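Long-range contacts in NADH dehydrogenase, putative (Plasmodium falciparum, PDB 5JWC), which probably oxidises NADH through its bound FAD and passes the electrons to ubiquinone, as a single-protein (type II) NADH dehydrogenase: residues T199-T204 with I228-G233; A152-D157 with L293-G298; L350-T355 with Y409-D414. All blocks are in the same frame, centred on the assembly; numbering follows the deposited sequence.

Contact 1. Residues T199-T204 with I228-G233. With FAD (flavin-adenine dinucleotide), chain C.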
loop_
_atom_site.group_PDB
_atom_site.type_symbol
_atom_site.label_atom_id
_atom_site.label_comp_id
_atom_site.label_asym_id
_atom_site.label_seq_id
_atom_site.Cartn_x
_atom_site.Cartn_y
_atom_site.Cartn_z
ATOM N N THR A 199 14.372 -17.185 6.150
ATOM C CA THR A 199 13.794 -16.166 5.281
ATOM C C THR A 199 13.759 -16.589 3.815
ATOM O O THR A 199 12.700 -16.526 3.177
ATOM C CB THR A 199 14.542 -14.854 5.378
ATOM O OG1 THR A 199 14.403 -14.359 6.709
ATOM C CG2 THR A 199 13.940 -13.846 4.404
ATOM N N GLY A 200 14.907 -17.017 3.294
ATOM C CA GLY A 200 14.997 -17.504 1.927
ATOM C C GLY A 200 14.023 -18.644 1.666
ATOM O O GLY A 200 13.327 -18.678 0.650
ATOM N N VAL A 201 13.958 -19.574 2.606
ATOM C CA VAL A 201 13.057 -20.703 2.484
ATOM C C VAL A 201 11.599 -20.238 2.472
ATOM O O VAL A 201 10.820 -20.676 1.628
ATOM C CB VAL A 201 13.282 -21.722 3.631
ATOM C CG1 VAL A 201 12.106 -22.665 3.737
ATOM C CG2 VAL A 201 14.583 -22.491 3.391
ATOM N N GLU A 202 11.235 -19.333 3.382
ATOM C CA GLU A 202 9.842 -18.886 3.458
ATOM C C GLU A 202 9.418 -18.034 2.253
ATOM O O GLU A 202 8.293 -18.153 1.779
ATOM C CB GLU A 202 9.598 -18.141 4.766
ATOM C CG GLU A 202 9.649 -19.126 5.966
ATOM C CD GLU A 202 9.244 -18.504 7.289
ATOM O OE1 GLU A 202 9.898 -17.520 7.704
ATOM O OE2 GLU A 202 8.261 -19.000 7.908
ATOM N N VAL A 203 10.313 -17.184 1.765
ATOM C CA VAL A 203 10.024 -16.406 0.558
ATOM C C VAL A 203 9.793 -17.329 -0.630
ATOM O O VAL A 203 8.860 -17.138 -1.396
ATOM C CB VAL A 203 11.164 -15.414 0.232
ATOM C CG1 VAL A 203 10.977 -14.792 -1.176
ATOM C CG2 VAL A 203 11.244 -14.342 1.322
ATOM N N THR A 204 10.643 -18.345 -0.767
ATOM C CA THR A 204 10.510 -19.312 -1.853
ATOM C C THR A 204 9.164 -20.053 -1.759
ATOM O O THR A 204 8.457 -20.200 -2.751
ATOM C CB THR A 204 11.702 -20.328 -1.840
ATOM O OG1 THR A 204 12.943 -19.618 -1.971
ATOM C CG2 THR A 204 11.588 -21.331 -2.985
ATOM N N ILE A 228 11.328 -21.367 -10.061
ATOM C CA ILE A 228 11.958 -20.829 -8.875
ATOM C C ILE A 228 13.151 -21.677 -8.481
ATOM O O ILE A 228 13.046 -22.908 -8.444
ATOM C CB ILE A 228 11.030 -20.813 -7.662
ATOM C CG1 ILE A 228 9.664 -20.249 -7.980
ATOM C CG2 ILE A 228 11.663 -20.036 -6.509
ATOM C CD1 ILE A 228 8.738 -20.368 -6.757
ATOM N N SER A 229 14.256 -21.017 -8.143
ATOM C CA SER A 229 15.425 -21.704 -7.624
ATOM C C SER A 229 15.785 -21.094 -6.280
ATOM O O SER A 229 15.677 -19.886 -6.112
ATOM C CB SER A 229 16.611 -21.576 -8.593
ATOM O OG SER A 229 16.288 -22.089 -9.872
ATOM N N ILE A 230 16.222 -21.914 -5.329
ATOM C CA ILE A 230 16.794 -21.387 -4.093
ATOM C C ILE A 230 18.254 -21.822 -4.002
ATOM O O ILE A 230 18.591 -22.967 -4.292
ATOM C CB ILE A 230 15.978 -21.824 -2.839
ATOM C CG1 ILE A 230 16.568 -21.216 -1.558
ATOM C CG2 ILE A 230 15.857 -23.332 -2.738
ATOM C CD1 ILE A 230 15.680 -21.453 -0.322
ATOM N N ILE A 231 19.119 -20.887 -3.636
ATOM C CA ILE A 231 20.553 -21.116 -3.676
ATOM C C ILE A 231 21.140 -21.033 -2.276
ATOM O O ILE A 231 20.915 -20.044 -1.561
ATOM C CB ILE A 231 21.234 -20.094 -4.593
ATOM C CG1 ILE A 231 20.767 -20.300 -6.036
ATOM C CG2 ILE A 231 22.756 -20.207 -4.502
ATOM C CD1 ILE A 231 20.373 -19.029 -6.713
ATOM N N GLU A 232 21.889 -22.063 -1.885
ATOM C CA GLU A 232 22.406 -22.144 -0.522
ATOM C C GLU A 232 23.800 -22.804 -0.504
ATOM O O GLU A 232 23.993 -23.866 -1.084
ATOM C CB GLU A 232 21.407 -22.906 0.359
ATOM C CG GLU A 232 21.929 -23.394 1.719
ATOM C CD GLU A 232 22.549 -22.302 2.572
ATOM O OE1 GLU A 232 22.100 -21.126 2.499
ATOM O OE2 GLU A 232 23.515 -22.619 3.306
ATOM N N GLY A 233 24.756 -22.163 0.162
ATOM C CA GLY A 233 26.128 -22.647 0.208
ATOM C C GLY A 233 26.330 -24.029 0.823
ATOM O O GLY A 233 27.127 -24.822 0.316
HETATM P PA FAD C . 15.452 -4.015 14.145
HETATM O O1A FAD C . 15.835 -4.193 12.704
HETATM O O2A FAD C . 14.226 -4.758 14.543
HETATM O O5B FAD C . 15.290 -2.452 14.492
HETATM C C5B FAD C . 16.323 -1.524 14.248
HETATM C C4B FAD C . 15.681 -0.147 14.299
HETATM O O4B FAD C . 16.693 0.838 14.326
HETATM C C3B FAD C . 14.823 0.118 13.058
HETATM O O3B FAD C . 13.654 0.800 13.459
HETATM C C2B FAD C . 15.667 1.079 12.250
HETATM O O2B FAD C . 14.854 1.935 11.481
HETATM C C1B FAD C . 16.360 1.830 13.381
HETATM N N9A FAD C . 17.600 2.516 13.009
HETATM C C8A FAD C . 18.554 2.116 12.103
HETATM N N7A FAD C . 19.535 3.053 12.101
HETATM C C5A FAD C . 19.222 4.026 12.984
HETATM C C6A FAD C . 19.877 5.190 13.357
HETATM N N6A FAD C . 21.082 5.471 12.863
HETATM N N1A FAD C . 19.306 5.999 14.313
HETATM C C2A FAD C . 18.096 5.652 14.886
HETATM N N3A FAD C . 17.448 4.492 14.507
HETATM C C4A FAD C . 18.005 3.700 13.563
HETATM N N1 FAD C . 13.852 -13.353 14.397
HETATM C C2 FAD C . 13.236 -14.342 15.115
HETATM O O2 FAD C . 13.518 -14.491 16.298
HETATM N N3 FAD C . 12.287 -15.162 14.527
HETATM C C4 FAD C . 11.930 -15.006 13.213
HETATM O O4 FAD C . 11.070 -15.749 12.721
HETATM C C4X FAD C . 12.539 -13.998 12.476
HETATM N N5 FAD C . 12.214 -13.801 11.152
HETATM C C5X FAD C . 12.837 -12.784 10.438
HETATM C C6 FAD C . 12.498 -12.569 9.115
HETATM C C7 FAD C . 13.105 -11.561 8.374
HETATM C C7M FAD C . 12.709 -11.373 6.928
HETATM C C8 FAD C . 14.056 -10.744 8.971
HETATM C C8M FAD C . 14.726 -9.652 8.191
HETATM C C9 FAD C . 14.398 -10.956 10.308
HETATM C C9A FAD C . 13.787 -11.968 11.044
HETATM N N10 FAD C . 14.115 -12.180 12.372
HETATM C C10 FAD C . 13.495 -13.175 13.080
HETATM C "C1'" FAD C . 15.174 -11.363 13.052
HETATM C "C2'" FAD C . 14.699 -10.097 13.717
HETATM O "O2'" FAD C . 14.036 -9.307 12.769
HETATM C "C3'" FAD C . 15.933 -9.337 14.171
HETATM O "O3'" FAD C . 16.758 -10.150 14.973
HETATM C "C4'" FAD C . 15.435 -8.131 14.948
HETATM O "O4'" FAD C . 14.918 -7.239 13.995
HETATM C "C5'" FAD C . 16.527 -7.458 15.765
HETATM O "O5'" FAD C . 15.919 -6.410 16.492
HETATM P P FAD C . 16.652 -4.979 16.589
HETATM O O1P FAD C . 15.850 -4.077 17.499
HETATM O O2P FAD C . 18.062 -5.244 17.035
HETATM O O3P FAD C . 16.711 -4.441 15.060
#
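The flat peptide carbonyl of G200 meets the strand through its oxygen, with G200 O and I230 CD1 3.8 Å apart. The same O is gripped from opposite faces of its plane: T204 N reaches it from one and T204 OG1 from the other, the hydroxyl at 2.8 Å and tilted 31° from the carbonyl plane. A second flat group, the isoalloxazine of FAD, is met at its dimethylbenzene end, where T199 OG1 stands 3.4 Å from the methyl carbon FAD C7M. On the strand side I230 carries most of the contact. Its CG1 is anti to the backbone N (chi1 -178°) and chi2 is also trans, so CD1 reaches between turns of the helix, 4.0 Å from V201 CG2 and 3.7 Å from T204 OG1. The T204 hydroxyl, turned back to its own helix by the bond to G200 O, leaves the methyl to pack on the strand, T204 CG2 lying 3.8 Å from I228 CG2. G200 belongs to a GxGxxG pattern with G195 and G197, consistent with the second dinucleotide-binding (Rossmann-type) domain of this flavoprotein family, and E232 OE1 bonds to G196 N in the same turn. The contact is half of a beta-alpha-beta crossover: helix 198-218 packs on strand 227-232, which it precedes, and the axes of 199-204 and 228-232 run antiparallel (175°) and approach to 9.4 Å. F253 of helix 243-255 touches V201, T204 and I230, while strands 190-194 and 259-262 bond to the strand's backbone on its two edges.

Contact 2. Residues A152-D157 with L293-G298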
loop_
_atom_site.group_PDB
_atom_site.type_symbol
_atom_site.label_atom_id
_atom_site.label_comp_id
_atom_site.label_asym_id
_atom_site.label_seq_id
_atom_site.Cartn_x
_atom_site.Cartn_y
_atom_site.Cartn_z
ATOM N N ALA A 152 19.966 -6.969 -7.112
ATOM C CA ALA A 152 19.192 -7.876 -6.258
ATOM C C ALA A 152 18.191 -7.123 -5.384
ATOM O O ALA A 152 18.419 -5.964 -5.039
ATOM C CB ALA A 152 20.119 -8.696 -5.386
ATOM N N TYR A 153 17.098 -7.797 -5.020
ATOM C CA TYR A 153 16.129 -7.265 -4.059
ATOM C C TYR A 153 16.400 -7.841 -2.663
ATOM O O TYR A 153 16.445 -9.064 -2.495
ATOM C CB TYR A 153 14.699 -7.611 -4.492
ATOM C CG TYR A 153 14.251 -6.851 -5.719
ATOM C CD1 TYR A 153 13.356 -5.788 -5.617
ATOM C CD2 TYR A 153 14.731 -7.185 -6.977
ATOM C CE1 TYR A 153 12.957 -5.085 -6.728
ATOM C CE2 TYR A 153 14.331 -6.487 -8.098
ATOM C CZ TYR A 153 13.444 -5.441 -7.968
ATOM O OH TYR A 153 13.050 -4.738 -9.076
ATOM N N PHE A 154 16.563 -6.968 -1.671
ATOM C CA PHE A 154 16.746 -7.417 -0.297
ATOM C C PHE A 154 15.394 -7.702 0.357
ATOM O O PHE A 154 14.354 -7.319 -0.182
ATOM C CB PHE A 154 17.511 -6.373 0.517
ATOM C CG PHE A 154 18.881 -6.073 -0.021
ATOM C CD1 PHE A 154 19.587 -7.030 -0.725
ATOM C CD2 PHE A 154 19.466 -4.832 0.189
ATOM C CE1 PHE A 154 20.858 -6.761 -1.226
ATOM C CE2 PHE A 154 20.736 -4.554 -0.309
ATOM C CZ PHE A 154 21.431 -5.526 -1.020
ATOM N N VAL A 155 15.415 -8.371 1.514
ATOM C CA VAL A 155 14.199 -8.677 2.252
ATOM C C VAL A 155 14.354 -8.298 3.703
ATOM O O VAL A 155 14.390 -9.176 4.564
ATOM C CB VAL A 155 13.831 -10.185 2.216
ATOM C CG1 VAL A 155 12.343 -10.379 2.530
ATOM C CG2 VAL A 155 14.144 -10.773 0.902
ATOM N N LYS A 156 14.451 -7.014 4.007
ATOM C CA LYS A 156 14.717 -6.677 5.398
ATOM C C LYS A 156 13.596 -5.874 6.041
ATOM O O LYS A 156 13.460 -5.877 7.263
ATOM C CB LYS A 156 16.045 -5.937 5.527
ATOM C CG LYS A 156 17.041 -6.692 6.422
ATOM C CD LYS A 156 18.015 -5.741 7.075
ATOM C CE LYS A 156 17.259 -4.886 8.060
ATOM N NZ LYS A 156 18.014 -4.544 9.244
ATOM N N ASP A 157 12.779 -5.201 5.233
ATOM C CA ASP A 157 11.737 -4.355 5.817
ATOM C C ASP A 157 10.490 -4.335 4.931
ATOM O O ASP A 157 10.459 -4.945 3.860
ATOM C CB ASP A 157 12.265 -2.924 6.044
ATOM C CG ASP A 157 11.684 -2.262 7.301
ATOM O OD1 ASP A 157 10.490 -2.494 7.645
ATOM O OD2 ASP A 157 12.446 -1.506 7.955
ATOM N N LEU A 293 15.802 -11.490 -8.676
ATOM C CA LEU A 293 16.810 -12.049 -7.778
ATOM C C LEU A 293 16.595 -11.511 -6.369
ATOM O O LEU A 293 16.647 -10.303 -6.144
ATOM C CB LEU A 293 18.226 -11.712 -8.250
ATOM C CG LEU A 293 19.395 -12.227 -7.403
ATOM C CD1 LEU A 293 19.414 -13.748 -7.368
ATOM C CD2 LEU A 293 20.708 -11.689 -7.975
ATOM N N ILE A 294 16.351 -12.413 -5.425
ATOM C CA ILE A 294 16.059 -12.024 -4.055
ATOM C C ILE A 294 17.216 -12.417 -3.145
ATOM O O ILE A 294 17.600 -13.585 -3.085
ATOM C CB ILE A 294 14.743 -12.658 -3.577
ATOM C CG1 ILE A 294 13.582 -12.071 -4.372
ATOM C CG2 ILE A 294 14.518 -12.432 -2.071
ATOM C CD1 ILE A 294 12.339 -12.943 -4.402
ATOM N N TRP A 295 17.778 -11.431 -2.449
ATOM C CA TRP A 295 18.915 -11.663 -1.569
ATOM C C TRP A 295 18.437 -11.755 -0.116
ATOM O O TRP A 295 18.177 -10.740 0.531
ATOM C CB TRP A 295 19.946 -10.539 -1.728
ATOM C CG TRP A 295 21.339 -10.905 -1.317
ATOM C CD1 TRP A 295 21.949 -10.651 -0.105
ATOM C CD2 TRP A 295 22.313 -11.569 -2.124
ATOM N NE1 TRP A 295 23.240 -11.132 -0.121
ATOM C CE2 TRP A 295 23.488 -11.688 -1.349
ATOM C CE3 TRP A 295 22.313 -12.069 -3.428
ATOM C CZ2 TRP A 295 24.639 -12.292 -1.842
ATOM C CZ3 TRP A 295 23.465 -12.661 -3.913
ATOM C CH2 TRP A 295 24.603 -12.769 -3.124
ATOM N N ALA A 296 18.321 -12.975 0.399
ATOM C CA ALA A 296 17.576 -13.174 1.635
ATOM C C ALA A 296 18.476 -13.225 2.853
ATOM O O ALA A 296 17.990 -13.326 3.975
ATOM C CB ALA A 296 16.732 -14.456 1.548
ATOM N N SER A 297 19.779 -13.112 2.624
ATOM C CA SER A 297 20.790 -13.363 3.644
ATOM C C SER A 297 21.789 -12.214 3.802
ATOM O O SER A 297 22.080 -11.492 2.852
ATOM C CB SER A 297 21.537 -14.657 3.298
ATOM O OG SER A 297 21.941 -14.660 1.925
ATOM N N GLY A 298 22.303 -12.043 5.019
ATOM C CA GLY A 298 23.426 -11.152 5.252
ATOM C C GLY A 298 23.196 -9.907 6.092
ATOM O O GLY A 298 22.444 -8.999 5.715
HETATM O O HOH W 1 17.838 -9.346 2.750
HETATM O O HOH W 2 16.541 -10.886 5.309
#
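V155 and I294 press their methyls together at the apolar centre, V155 CG2 lying only 3.4 Å from I294 CG2, tighter than usual; V155 CG1 is anti to the backbone N (chi1 -159°), which leaves CG2 beside that N, where it meets the isoleucine. I164 of helix 158-174 touches both side chains. They flank the outer end of the parallel sheet of what is probably the second Rossmann-type domain, where the short, weakly bonded strand 153-154 lies parallel to strand 292-295. On the other side of the sheet F154 and W295 lie side by side. The W295 methylene meets the edge of the F154 ring, F154 CD1 lying 3.7 Å from W295 CB, with the ring planes oblique at 63°. A152 CB sits between W295 CB and L293 CD2, 4.0 Å from the latter. Two backbone bonds make the pairing: Y153 N gives a nearly straight one of 2.8 Å to L293 O, and W295 N returns one of 2.7 Å to Y153 O. Beyond them water takes over. V155 O, against the flavin methyl C8M, is linked to A296 O by one water donating to both. Another accepts from V155 N at 2.9 Å and donates to W295 O at 2.6 Å.

Contact 3. Residues L350-T355 with Y409-D414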
loop_
_atom_site.group_PDB
_atom_site.type_symbol
_atom_site.label_atom_id
_atom_site.label_comp_id
_atom_site.label_asym_id
_atom_site.label_seq_id
_atom_site.Cartn_x
_atom_site.Cartn_y
_atom_site.Cartn_z
ATOM N N LEU A 350 34.424 -12.081 33.370
ATOM C CA LEU A 350 35.165 -13.331 33.232
ATOM C C LEU A 350 35.256 -14.103 34.544
ATOM O O LEU A 350 35.736 -13.592 35.556
ATOM C CB LEU A 350 36.564 -13.046 32.689
ATOM C CG LEU A 350 36.596 -12.439 31.286
ATOM C CD1 LEU A 350 37.944 -11.793 30.979
ATOM C CD2 LEU A 350 36.274 -13.509 30.240
ATOM N N LEU A 351 34.791 -15.347 34.500
ATOM C CA LEU A 351 34.878 -16.272 35.622
ATOM C C LEU A 351 36.320 -16.364 36.111
ATOM O O LEU A 351 36.591 -16.302 37.313
ATOM C CB LEU A 351 34.399 -17.657 35.196
ATOM C CG LEU A 351 32.895 -17.856 35.048
ATOM C CD1 LEU A 351 32.605 -19.189 34.407
ATOM C CD2 LEU A 351 32.219 -17.762 36.393
ATOM N N HIS A 352 37.242 -16.523 35.166
ATOM C CA HIS A 352 38.610 -16.834 35.552
ATOM C C HIS A 352 39.329 -15.637 36.189
ATOM O O HIS A 352 40.355 -15.817 36.838
ATOM C CB HIS A 352 39.406 -17.405 34.366
ATOM C CG HIS A 352 39.865 -16.401 33.352
ATOM N ND1 HIS A 352 39.115 -16.065 32.246
ATOM C CD2 HIS A 352 41.045 -15.749 33.214
ATOM C CE1 HIS A 352 39.795 -15.203 31.497
ATOM N NE2 HIS A 352 40.967 -15.001 32.069
ATOM N N GLU A 353 38.775 -14.434 36.043
ATOM C CA GLU A 353 39.317 -13.275 36.747
ATOM C C GLU A 353 38.753 -13.165 38.147
ATOM O O GLU A 353 39.089 -12.231 38.869
ATOM C CB GLU A 353 39.035 -11.981 35.984
ATOM C CG GLU A 353 39.793 -11.866 34.687
ATOM C CD GLU A 353 39.510 -10.561 33.963
ATOM O OE1 GLU A 353 38.517 -9.877 34.317
ATOM O OE2 GLU A 353 40.289 -10.221 33.046
ATOM N N HIS A 354 37.920 -14.125 38.543
ATOM C CA HIS A 354 37.357 -14.139 39.891
ATOM C C HIS A 354 37.458 -15.529 40.522
ATOM O O HIS A 354 36.619 -15.927 41.330
ATOM C CB HIS A 354 35.897 -13.657 39.866
ATOM C CG HIS A 354 35.743 -12.251 39.372
ATOM N ND1 HIS A 354 35.801 -11.917 38.034
ATOM C CD2 HIS A 354 35.586 -11.082 40.042
ATOM C CE1 HIS A 354 35.666 -10.611 37.899
ATOM N NE2 HIS A 354 35.534 -10.080 39.100
ATOM N N THR A 355 38.505 -16.257 40.147
ATOM C CA THR A 355 38.689 -17.640 40.575
ATOM C C THR A 355 38.615 -17.812 42.098
ATOM O O THR A 355 37.806 -18.597 42.603
ATOM C CB THR A 355 40.033 -18.187 40.059
ATOM O OG1 THR A 355 40.178 -17.873 38.662
ATOM C CG2 THR A 355 40.112 -19.702 40.251
ATOM N N TYR A 409 39.646 -24.369 34.086
ATOM C CA TYR A 409 38.302 -24.844 33.808
ATOM C C TYR A 409 37.345 -23.664 33.636
ATOM O O TYR A 409 36.563 -23.629 32.691
ATOM C CB TYR A 409 37.808 -25.753 34.927
ATOM C CG TYR A 409 36.474 -26.423 34.647
ATOM C CD1 TYR A 409 36.323 -27.296 33.572
ATOM C CD2 TYR A 409 35.378 -26.219 35.480
ATOM C CE1 TYR A 409 35.108 -27.938 33.325
ATOM C CE2 TYR A 409 34.160 -26.850 35.241
ATOM C CZ TYR A 409 34.028 -27.707 34.161
ATOM O OH TYR A 409 32.811 -28.333 33.921
ATOM N N LEU A 410 37.394 -22.720 34.577
ATOM C CA LEU A 410 36.583 -21.510 34.491
ATOM C C LEU A 410 36.881 -20.767 33.195
ATOM O O LEU A 410 35.974 -20.269 32.529
ATOM C CB LEU A 410 36.833 -20.587 35.680
ATOM C CG LEU A 410 36.458 -21.113 37.059
ATOM C CD1 LEU A 410 36.831 -20.072 38.117
ATOM C CD2 LEU A 410 34.991 -21.498 37.154
ATOM N N PHE A 411 38.162 -20.694 32.851
ATOM C CA PHE A 411 38.578 -20.075 31.612
ATOM C C PHE A 411 37.902 -20.741 30.410
ATOM O O PHE A 411 37.536 -20.064 29.443
ATOM C CB PHE A 411 40.102 -20.139 31.475
ATOM C CG PHE A 411 40.637 -19.460 30.245
ATOM C CD1 PHE A 411 41.033 -18.140 30.283
ATOM C CD2 PHE A 411 40.772 -20.159 29.054
ATOM C CE1 PHE A 411 41.531 -17.517 29.158
ATOM C CE2 PHE A 411 41.268 -19.543 27.929
ATOM C CZ PHE A 411 41.646 -18.219 27.981
ATOM N N GLU A 412 37.737 -22.062 30.459
ATOM C CA GLU A 412 37.085 -22.755 29.348
ATOM C C GLU A 412 35.611 -22.374 29.262
ATOM O O GLU A 412 35.060 -22.259 28.164
ATOM C CB GLU A 412 37.232 -24.280 29.469
ATOM C CG GLU A 412 38.658 -24.793 29.208
ATOM C CD GLU A 412 39.229 -24.314 27.871
ATOM O OE1 GLU A 412 38.516 -24.414 26.845
ATOM O OE2 GLU A 412 40.393 -23.844 27.834
ATOM N N ILE A 413 34.973 -22.193 30.409
ATOM C CA ILE A 413 33.581 -21.740 30.410
ATOM C C ILE A 413 33.461 -20.319 29.828
ATOM O O ILE A 413 32.555 -20.058 29.024
ATOM C CB ILE A 413 32.972 -21.807 31.813
ATOM C CG1 ILE A 413 33.157 -23.224 32.386
ATOM C CG2 ILE A 413 31.472 -21.430 31.781
ATOM C CD1 ILE A 413 32.635 -23.405 33.804
ATOM N N ASP A 414 34.375 -19.422 30.211
ATOM C CA ASP A 414 34.406 -18.068 29.654
ATOM C C ASP A 414 34.502 -18.114 28.147
ATOM O O ASP A 414 33.753 -17.446 27.435
ATOM C CB ASP A 414 35.591 -17.264 30.189
ATOM C CG ASP A 414 35.433 -16.891 31.648
ATOM O OD1 ASP A 414 34.292 -16.741 32.110
ATOM O OD2 ASP A 414 36.464 -16.739 32.337
#
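H352 holds its CG between the backbone N and the carbonyl carbon (chi1 77°), which folds the imidazole back beside its own amide, and D414 sets its CG anti to the carbonyl carbon (chi1 -71°), sending the carboxylate from the helix into the bend of the loop. One oxygen, D414 OD2, therefore takes two donors from a single residue: H352 N at 2.9 Å on the syn lone pair, and H352 ND1 at 2.7 Å on the anti side, slightly out of the carboxylate plane but close to the plane of the ring. The other oxygen, D414 OD1, is met by L351 N at 2.8 Å on its syn side and has a further bond from Q385 NE2. Four donors thus grip a buried carboxylate and fix its rotation, and its charge would probably favour a protonated imidazole. F411 steadies the histidine from a different direction. It presents its edge to one imidazole face, with F411 CD1 over the ring centre and 3.4 Å from H352 CE1, an edge-to-face pair with planes at 64°; H407 also meets the H352 ring. An apolar layer seals the rest: L351 CD1 lies 3.6 Å from I413 CG2, L351 CB lies 3.8 Å from L410 CB, and T355 CG2 rests on L410 CD1. Within the loop, L350 O is held from opposite faces by E353 N and H354 ND1, while T355 OG1 reaches H352 O from above its carbonyl plane. The bond from H352 ND1 to D414 OD2 is a His-carboxylate hydrogen bond; with the amide bonds of L351 and H352 it joins the loop before helix 355-361 to helix 403-416 in the helical insertion domain of this enzyme.

Read from the N terminus, contact 2 opens at 152-157 and closes at 293-298, after contact 1 has opened and closed, so the pair nests without crossing. Together they serve one parallel sheet, with contact 2 attaching its edge strand and contact 1 laying a helix against an inner strand. They also touch directly, G200 CA lying 3.5 Å from A296 CB, and their centres are about 10 Å apart. Contact 3 follows in series, a loop of intermediate length running from 350-355 to 409-414. It stands about 40 Å away between centres, on the opposite side of the chain's centre from contact 2, and joins the start of helix 355-361 to helix 403-416 in the helical insertion, without touching the other two.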